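Local coordinates for protein extragenic suppressor (Pyrococcus furiosus, PDB 1XI6) that hydrolyses fructose 1,6-bisphosphate to fructose 6-phosphate and phosphate, with magnesium as cofactor and weak activity on inositol 1-phosphate and some other phosphate esters, at residues 31-36 with 98-103; 88-93 with 235-240. One frame throughout, in Å; residues are numbered along the deposited sequence.

Contact 1: 31-36 with 98-103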
ATOM      1  N   PRO A  31      18.093   9.531   3.813  1.00 50.00           N
ATOM      2  CA  PRO A  31      19.249   9.559   4.722  1.00 50.00           C
ATOM      3  C   PRO A  31      19.141   8.645   5.940  1.00 50.00           C
ATOM      4  O   PRO A  31      20.160   8.201   6.446  1.00 50.00           O
ATOM      5  CB  PRO A  31      19.278  11.009   5.197  1.00 50.00           C
ATOM      6  CG  PRO A  31      18.713  11.772   4.099  1.00 50.00           C
ATOM      7  CD  PRO A  31      17.705  10.904   3.420  1.00 50.00           C
ATOM      8  N   PHE A  32      17.925   8.367   6.396  1.00 50.00           N
ATOM      9  CA  PHE A  32      17.716   7.572   7.607  1.00 50.00           C
ATOM     10  C   PHE A  32      17.617   6.070   7.393  1.00 50.00           C
ATOM     11  O   PHE A  32      17.405   5.340   8.345  1.00 50.00           O
ATOM     12  CB  PHE A  32      16.484   8.072   8.373  1.00 50.00           C
ATOM     13  CG  PHE A  32      16.630   9.471   8.887  1.00 50.00           C
ATOM     14  CD1 PHE A  32      17.315   9.717  10.074  1.00 50.00           C
ATOM     15  CD2 PHE A  32      16.100  10.546   8.180  1.00 50.00           C
ATOM     16  CE1 PHE A  32      17.471  11.012  10.549  1.00 50.00           C
ATOM     17  CE2 PHE A  32      16.250  11.848   8.650  1.00 50.00           C
ATOM     18  CZ  PHE A  32      16.937  12.081   9.838  1.00 50.00           C
ATOM     19  N   PHE A  33      17.774   5.613   6.152  1.00 50.00           N
ATOM     20  CA  PHE A  33      17.707   4.188   5.833  1.00 50.00           C
ATOM     21  C   PHE A  33      18.800   3.402   6.545  1.00 50.00           C
ATOM     22  O   PHE A  33      19.984   3.684   6.386  1.00 50.00           O
ATOM     23  CB  PHE A  33      17.764   3.960   4.314  1.00 50.00           C
ATOM     24  CG  PHE A  33      17.813   2.508   3.918  1.00 50.00           C
ATOM     25  CD1 PHE A  33      16.712   1.672   4.122  1.00 50.00           C
ATOM     26  CD2 PHE A  33      18.962   1.972   3.347  1.00 50.00           C
ATOM     27  CE1 PHE A  33      16.766   0.325   3.762  1.00 50.00           C
ATOM     28  CE2 PHE A  33      19.021   0.636   2.989  1.00 50.00           C
ATOM     29  CZ  PHE A  33      17.922  -0.190   3.191  1.00 50.00           C
ATOM     30  N   GLY A  34      18.394   2.425   7.344  1.00 50.00           N
ATOM     31  CA  GLY A  34      19.346   1.605   8.083  1.00 50.00           C
ATOM     32  C   GLY A  34      19.825   2.156   9.416  1.00 50.00           C
ATOM     33  O   GLY A  34      20.466   1.443  10.177  1.00 50.00           O
ATOM     34  N   ASN A  35      19.517   3.422   9.695  1.00 50.00           N
ATOM     35  CA  ASN A  35      19.862   4.080  10.958  1.00 50.00           C
ATOM     36  C   ASN A  35      18.996   3.588  12.126  1.00 50.00           C
ATOM     37  O   ASN A  35      17.768   3.633  12.024  1.00 50.00           O
ATOM     38  CB  ASN A  35      19.723   5.591  10.796  1.00 50.00           C
ATOM     39  CG  ASN A  35      20.423   6.367  11.888  1.00 50.00           C
ATOM     40  OD1 ASN A  35      20.316   6.039  13.073  1.00 50.00           O
ATOM     41  ND2 ASN A  35      21.144   7.416  11.495  1.00 50.00           N
ATOM     42  N   PRO A  36      19.626   3.108  13.232  1.00 50.00           N
ATOM     43  CA  PRO A  36      18.836   2.617  14.385  1.00 50.00           C
ATOM     44  C   PRO A  36      18.075   3.722  15.137  1.00 50.00           C
ATOM     45  O   PRO A  36      17.025   3.442  15.720  1.00 50.00           O
ATOM     46  CB  PRO A  36      19.886   1.966  15.301  1.00 50.00           C
ATOM     47  CG  PRO A  36      21.138   1.873  14.492  1.00 50.00           C
ATOM     48  CD  PRO A  36      21.077   2.971  13.482  1.00 50.00           C
ATOM     49  N   TYR A  98       9.722  -1.316  10.135  1.00 50.00           N
ATOM     50  CA  TYR A  98      10.794  -2.117  10.718  1.00 50.00           C
ATOM     51  C   TYR A  98      11.941  -2.341   9.736  1.00 50.00           C
ATOM     52  O   TYR A  98      13.106  -2.176  10.107  1.00 50.00           O
ATOM     53  CB  TYR A  98      10.280  -3.469  11.234  1.00 50.00           C
ATOM     54  CG  TYR A  98      11.416  -4.362  11.680  1.00 50.00           C
ATOM     55  CD1 TYR A  98      11.974  -5.317  10.808  1.00 50.00           C
ATOM     56  CD2 TYR A  98      11.972  -4.231  12.966  1.00 50.00           C
ATOM     57  CE1 TYR A  98      13.048  -6.131  11.220  1.00 50.00           C
ATOM     58  CE2 TYR A  98      13.039  -5.040  13.385  1.00 50.00           C
ATOM     59  CZ  TYR A  98      13.567  -5.984  12.511  1.00 50.00           C
ATOM     60  OH  TYR A  98      14.614  -6.777  12.927  1.00 50.00           O
ATOM     61  N   ASN A  99      11.594  -2.737   8.504  1.00 50.00           N
ATOM     62  CA  ASN A  99      12.542  -2.964   7.424  1.00 50.00           C
ATOM     63  C   ASN A  99      13.421  -1.751   7.173  1.00 50.00           C
ATOM     64  O   ASN A  99      14.651  -1.867   7.130  1.00 50.00           O
ATOM     65  CB  ASN A  99      11.809  -3.294   6.127  1.00 50.00           C
ATOM     66  CG  ASN A  99      11.297  -4.719   6.058  1.00 50.00           C
ATOM     67  OD1 ASN A  99      11.579  -5.560   6.901  1.00 50.00           O
ATOM     68  ND2 ASN A  99      10.531  -4.989   5.019  1.00 50.00           N
ATOM     69  N   PHE A 100      12.776  -0.592   7.005  1.00 50.00           N
ATOM     70  CA  PHE A 100      13.475   0.665   6.762  1.00 50.00           C
ATOM     71  C   PHE A 100      14.532   0.963   7.831  1.00 50.00           C
ATOM     72  O   PHE A 100      15.672   1.322   7.493  1.00 50.00           O
ATOM     73  CB  PHE A 100      12.498   1.831   6.653  1.00 50.00           C
ATOM     74  CG  PHE A 100      13.164   3.149   6.334  1.00 50.00           C
ATOM     75  CD1 PHE A 100      13.640   3.982   7.351  1.00 50.00           C
ATOM     76  CD2 PHE A 100      13.323   3.561   5.016  1.00 50.00           C
ATOM     77  CE1 PHE A 100      14.256   5.193   7.052  1.00 50.00           C
ATOM     78  CE2 PHE A 100      13.937   4.771   4.715  1.00 50.00           C
ATOM     79  CZ  PHE A 100      14.399   5.587   5.736  1.00 50.00           C
ATOM     80  N   ILE A 101      14.157   0.822   9.103  1.00 50.00           N
ATOM     81  CA  ILE A 101      15.077   1.081  10.204  1.00 50.00           C
ATOM     82  C   ILE A 101      16.210   0.057  10.193  1.00 50.00           C
ATOM     83  O   ILE A 101      17.379   0.426  10.250  1.00 50.00           O
ATOM     84  CB  ILE A 101      14.354   1.121  11.582  1.00 50.00           C
ATOM     85  CG1 ILE A 101      13.229   2.165  11.571  1.00 50.00           C
ATOM     86  CG2 ILE A 101      15.345   1.411  12.715  1.00 50.00           C
ATOM     87  CD1 ILE A 101      12.098   1.884  12.521  1.00 50.00           C
ATOM     88  N   ALA A 102      15.857  -1.220  10.088  1.00 50.00           N
ATOM     89  CA  ALA A 102      16.838  -2.310  10.066  1.00 50.00           C
ATOM     90  C   ALA A 102      17.856  -2.291   8.892  1.00 50.00           C
ATOM     91  O   ALA A 102      18.901  -2.939   8.977  1.00 50.00           O
ATOM     92  CB  ALA A 102      16.118  -3.647  10.128  1.00 50.00           C
ATOM     93  N   GLY A 103      17.557  -1.553   7.819  1.00 50.00           N
ATOM     94  CA  GLY A 103      18.374  -1.566   6.610  1.00 50.00           C
ATOM     95  C   GLY A 103      17.981  -2.648   5.603  1.00 50.00           C
ATOM     96  O   GLY A 103      18.756  -2.979   4.703  1.00 50.00           O
TER

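Contact 2: 88-93 with 235-240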
ATOM      1  N   THR A  88     -10.733  12.802  -0.218  1.00 50.00           N
ATOM      2  CA  THR A  88     -10.088  12.136   0.910  1.00 50.00           C
ATOM      3  C   THR A  88      -8.787  11.477   0.453  1.00 50.00           C
ATOM      4  O   THR A  88      -8.778  10.717  -0.515  1.00 50.00           O
ATOM      5  CB  THR A  88     -11.030  11.093   1.568  1.00 50.00           C
ATOM      6  OG1 THR A  88     -12.258  11.730   1.930  1.00 50.00           O
ATOM      7  CG2 THR A  88     -10.406  10.484   2.820  1.00 50.00           C
ATOM      8  N   VAL A  89      -7.700  11.786   1.156  1.00 50.00           N
ATOM      9  CA  VAL A  89      -6.397  11.183   0.905  1.00 50.00           C
ATOM     10  C   VAL A  89      -6.045  10.218   2.039  1.00 50.00           C
ATOM     11  O   VAL A  89      -5.915  10.627   3.191  1.00 50.00           O
ATOM     12  CB  VAL A  89      -5.285  12.254   0.747  1.00 50.00           C
ATOM     13  CG1 VAL A  89      -4.003  11.624   0.271  1.00 50.00           C
ATOM     14  CG2 VAL A  89      -5.695  13.322  -0.239  1.00 50.00           C
ATOM     15  N   ILE A  90      -5.905   8.938   1.710  1.00 50.00           N
ATOM     16  CA  ILE A  90      -5.323   7.976   2.648  1.00 50.00           C
ATOM     17  C   ILE A  90      -3.813   7.929   2.437  1.00 50.00           C
ATOM     18  O   ILE A  90      -3.325   7.681   1.336  1.00 50.00           O
ATOM     19  CB  ILE A  90      -5.926   6.565   2.535  1.00 50.00           C
ATOM     20  CG1 ILE A  90      -7.460   6.646   2.534  1.00 50.00           C
ATOM     21  CG2 ILE A  90      -5.377   5.671   3.653  1.00 50.00           C
ATOM     22  CD1 ILE A  90      -8.185   5.310   2.544  1.00 50.00           C
ATOM     23  N   VAL A  91      -3.093   8.178   3.520  1.00 50.00           N
ATOM     24  CA  VAL A  91      -1.654   8.341   3.513  1.00 50.00           C
ATOM     25  C   VAL A  91      -0.977   7.214   4.295  1.00 50.00           C
ATOM     26  O   VAL A  91      -1.256   7.020   5.488  1.00 50.00           O
ATOM     27  CB  VAL A  91      -1.276   9.711   4.138  1.00 50.00           C
ATOM     28  CG1 VAL A  91       0.237   9.839   4.339  1.00 50.00           C
ATOM     29  CG2 VAL A  91      -1.794  10.843   3.288  1.00 50.00           C
ATOM     30  N   ASP A  92      -0.100   6.467   3.633  1.00 50.00           N
ATOM     31  CA  ASP A  92       0.863   5.645   4.367  1.00 50.00           C
ATOM     32  C   ASP A  92       2.245   6.245   4.129  1.00 50.00           C
ATOM     33  O   ASP A  92       2.821   6.068   3.052  1.00 50.00           O
ATOM     34  CB  ASP A  92       0.796   4.160   3.979  1.00 50.00           C
ATOM     35  CG  ASP A  92       1.491   3.238   4.997  1.00 50.00           C
ATOM     36  OD1 ASP A  92       2.245   3.727   5.879  1.00 50.00           O
ATOM     37  OD2 ASP A  92       1.282   1.999   4.911  1.00 50.00           O
ATOM     38  N   PRO A  93       2.768   6.980   5.125  1.00 50.00           N
ATOM     39  CA  PRO A  93       4.040   7.689   4.940  1.00 50.00           C
ATOM     40  C   PRO A  93       5.264   6.769   4.858  1.00 50.00           C
ATOM     41  O   PRO A  93       6.225   7.116   4.177  1.00 50.00           O
ATOM     42  CB  PRO A  93       4.121   8.603   6.162  1.00 50.00           C
ATOM     43  CG  PRO A  93       3.265   7.942   7.199  1.00 50.00           C
ATOM     44  CD  PRO A  93       2.192   7.195   6.469  1.00 50.00           C
ATOM     45  N   ILE A 235     -12.845  -0.590   1.209  1.00 50.00           N
ATOM     46  CA  ILE A 235     -11.912   0.346   1.856  1.00 50.00           C
ATOM     47  C   ILE A 235     -12.616   1.421   2.716  1.00 50.00           C
ATOM     48  O   ILE A 235     -13.099   2.437   2.189  1.00 50.00           O
ATOM     49  CB  ILE A 235     -10.974   1.025   0.801  1.00 50.00           C
ATOM     50  CG1 ILE A 235     -10.265  -0.019  -0.087  1.00 50.00           C
ATOM     51  CG2 ILE A 235      -9.960   1.964   1.488  1.00 50.00           C
ATOM     52  CD1 ILE A 235      -9.408  -1.069   0.689  1.00 50.00           C
ATOM     53  N   SER A 236     -12.665   1.188   4.034  1.00 50.00           N
ATOM     54  CA  SER A 236     -13.168   2.195   4.998  1.00 50.00           C
ATOM     55  C   SER A 236     -12.236   3.409   5.098  1.00 50.00           C
ATOM     56  O   SER A 236     -11.017   3.275   4.945  1.00 50.00           O
ATOM     57  CB  SER A 236     -13.329   1.596   6.401  1.00 50.00           C
ATOM     58  OG  SER A 236     -14.384   0.647   6.463  1.00 50.00           O
ATOM     59  N   PHE A 237     -12.806   4.582   5.364  1.00 50.00           N
ATOM     60  CA  PHE A 237     -12.005   5.792   5.547  1.00 50.00           C
ATOM     61  C   PHE A 237     -11.523   5.961   7.003  1.00 50.00           C
ATOM     62  O   PHE A 237     -11.531   7.078   7.542  1.00 50.00           O
ATOM     63  CB  PHE A 237     -12.773   7.048   5.084  1.00 50.00           C
ATOM     64  CG  PHE A 237     -12.919   7.190   3.574  1.00 50.00           C
ATOM     65  CD1 PHE A 237     -13.777   8.162   3.050  1.00 50.00           C
ATOM     66  CD2 PHE A 237     -12.216   6.372   2.679  1.00 50.00           C
ATOM     67  CE1 PHE A 237     -13.928   8.320   1.665  1.00 50.00           C
ATOM     68  CE2 PHE A 237     -12.368   6.526   1.294  1.00 50.00           C
ATOM     69  CZ  PHE A 237     -13.225   7.498   0.791  1.00 50.00           C
ATOM     70  N   ASN A 238     -11.104   4.866   7.641  1.00 50.00           N
ATOM     71  CA  ASN A 238     -10.537   4.945   9.002  1.00 50.00           C
ATOM     72  C   ASN A 238      -9.121   4.351   9.126  1.00 50.00           C
ATOM     73  O   ASN A 238      -8.613   3.748   8.182  1.00 50.00           O
ATOM     74  CB  ASN A 238     -11.502   4.330  10.030  1.00 50.00           C
ATOM     75  CG  ASN A 238     -11.713   2.830   9.827  1.00 50.00           C
ATOM     76  OD1 ASN A 238     -10.791   2.017  10.018  1.00 50.00           O
ATOM     77  ND2 ASN A 238     -12.939   2.453   9.451  1.00 50.00           N
ATOM     78  N   ALA A 239      -8.485   4.525  10.281  1.00 50.00           N
ATOM     79  CA  ALA A 239      -7.169   3.927  10.535  1.00 50.00           C
ATOM     80  C   ALA A 239      -7.226   2.824  11.611  1.00 50.00           C
ATOM     81  O   ALA A 239      -6.201   2.498  12.240  1.00 50.00           O
ATOM     82  CB  ALA A 239      -6.162   5.015  10.919  1.00 50.00           C
ATOM     83  N   THR A 240      -8.421   2.244  11.798  1.00 50.00           N
ATOM     84  CA  THR A 240      -8.705   1.350  12.936  1.00 50.00           C
ATOM     85  C   THR A 240      -9.142  -0.058  12.531  1.00 50.00           C
ATOM     86  O   THR A 240      -8.745  -1.036  13.192  1.00 50.00           O
ATOM     87  CB  THR A 240      -9.782   1.945  13.889  1.00 50.00           C
ATOM     88  OG1 THR A 240     -10.973   2.260  13.142  1.00 50.00           O
ATOM     89  CG2 THR A 240      -9.260   3.205  14.607  1.00 50.00           C
TER

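Contact 1: 31-36 with 98-103
Phe33 and Gly34 meet Phe100 and Gly103 in a loop-to-helix contact near the protein surface, where the turn that follows helix 11-28 packs on the C-terminal end of the short helix 97-102. Residues Phe32 to Asn35 form a type II beta turn, with Gly34 at its positive-phi position. The backbone N of Gly34 donates to Phe100 O at 2.9 Å in a nearly straight bond (N-H...O 162°), so the turn binds a carbonyl in the last turn of the helix. Gly103, also with positive phi, ends the helix, and its CA lies 3.6 Å from Gly34 CA. The same Gly103 CA makes an off-centre CH-pi contact with the Phe33 ring, 4.1 Å from its centroid. Phe33 directs its edge toward the face of the Phe100 ring, a T-shaped pair with centroids 5.8 Å apart and planes at 68°. Phe33 CA also sits over that face, 3.9 Å from the centroid, while Phe32 CB touches the rim of the same ring in its plane. CG of Phe100 is anti to the backbone N (chi1 -177°), on the way to a ring whose CZ and CE1 lie against the backbone of Phe33 and Phe32. Ile101 adds CG2, 3.4 Å from Asn35 O. Phe107 contacts both Phe33 and Phe100, and Val54 of helix 53-66 touches Phe32, Phe100 and Ile101.

Contact 2: 88-93 with 235-240
Thr88 and Phe237 bring a strand side chain against an aromatic face: the Thr88 methyl CG2 stands 4.2 Å from the ring centroid, 13° off the ring normal, in a CH-pi contact. The threonine lies toward the CD1-CE1 side of the ring, with CB 4.0 Å from Phe237 CE1. Its OG1 comes to 3.8 Å from the same CE1, but this is packing alone, and the hydroxyl is hydrogen-bonded to Asn72 ND2. CG of Phe237 is anti to the carbonyl carbon (chi1 -73°); the ring approaches the strand, with CD1 and CE1 nearest Thr88.

Ile90, two residues along the strand and with its CB on the same side as that of Thr88, meets the same ring at CD2. Its side chain runs at about a right angle to that of Phe237, and CD1 ends 4.2 Å from Phe237 CD2. CG1 is anti to the carbonyl carbon and CD1 continues the extended chain (chi2 -175°), which carries the terminal methyl across to the loop. There CD1 lies 3.9 Å from CG2 of Ile235, so one methyl touches both Ile235 and Phe237. No hydrogen bond joins the two segments, and the contact rests on apolar and CH-pi packing. Beyond the packed residues the loop is shaped by its own polar bonds: Asn238 OD1 accepts from Thr240 N at 3.0 Å, forming an Asx turn.

Strand 87-92 lies between strands 72-75 and 108-115 in the eight-stranded mixed sheet. The contact packs on it the loop that joins strands 224-226 and 243-248 of the second, five-stranded sheet. From strand 108-115, Phe114 reaches Ile90, Ile235 and, edge-to-face, Phe237, while Ala212 of helix 208-219 touches both isoleucines.

Overall arrangement
Contacts 1 and 2 are separate, with centres 24 Å apart and nearest atoms about 8 Å apart. Segments 88-93 and 98-103 are close in sequence, linked through Leu94, Asp95, Gly96 and Ser97, which by similarity bind magnesium or substrate. Segment 88-93 also carries Asp92, by similarity a ligand of both magnesium ions, just past the residues that touch the loop, and its Ile90 side chain is about 8 Å from those of Glu76 and Asp210. In contact 1, the side chains of Phe100 and Ile101 come within about 4 Å of those of Leu94 and Ser97, respectively. Helix 53-66 touches contact 1 through Val54 and, through Ile62, Val91 and Pro93 of segment 88-93.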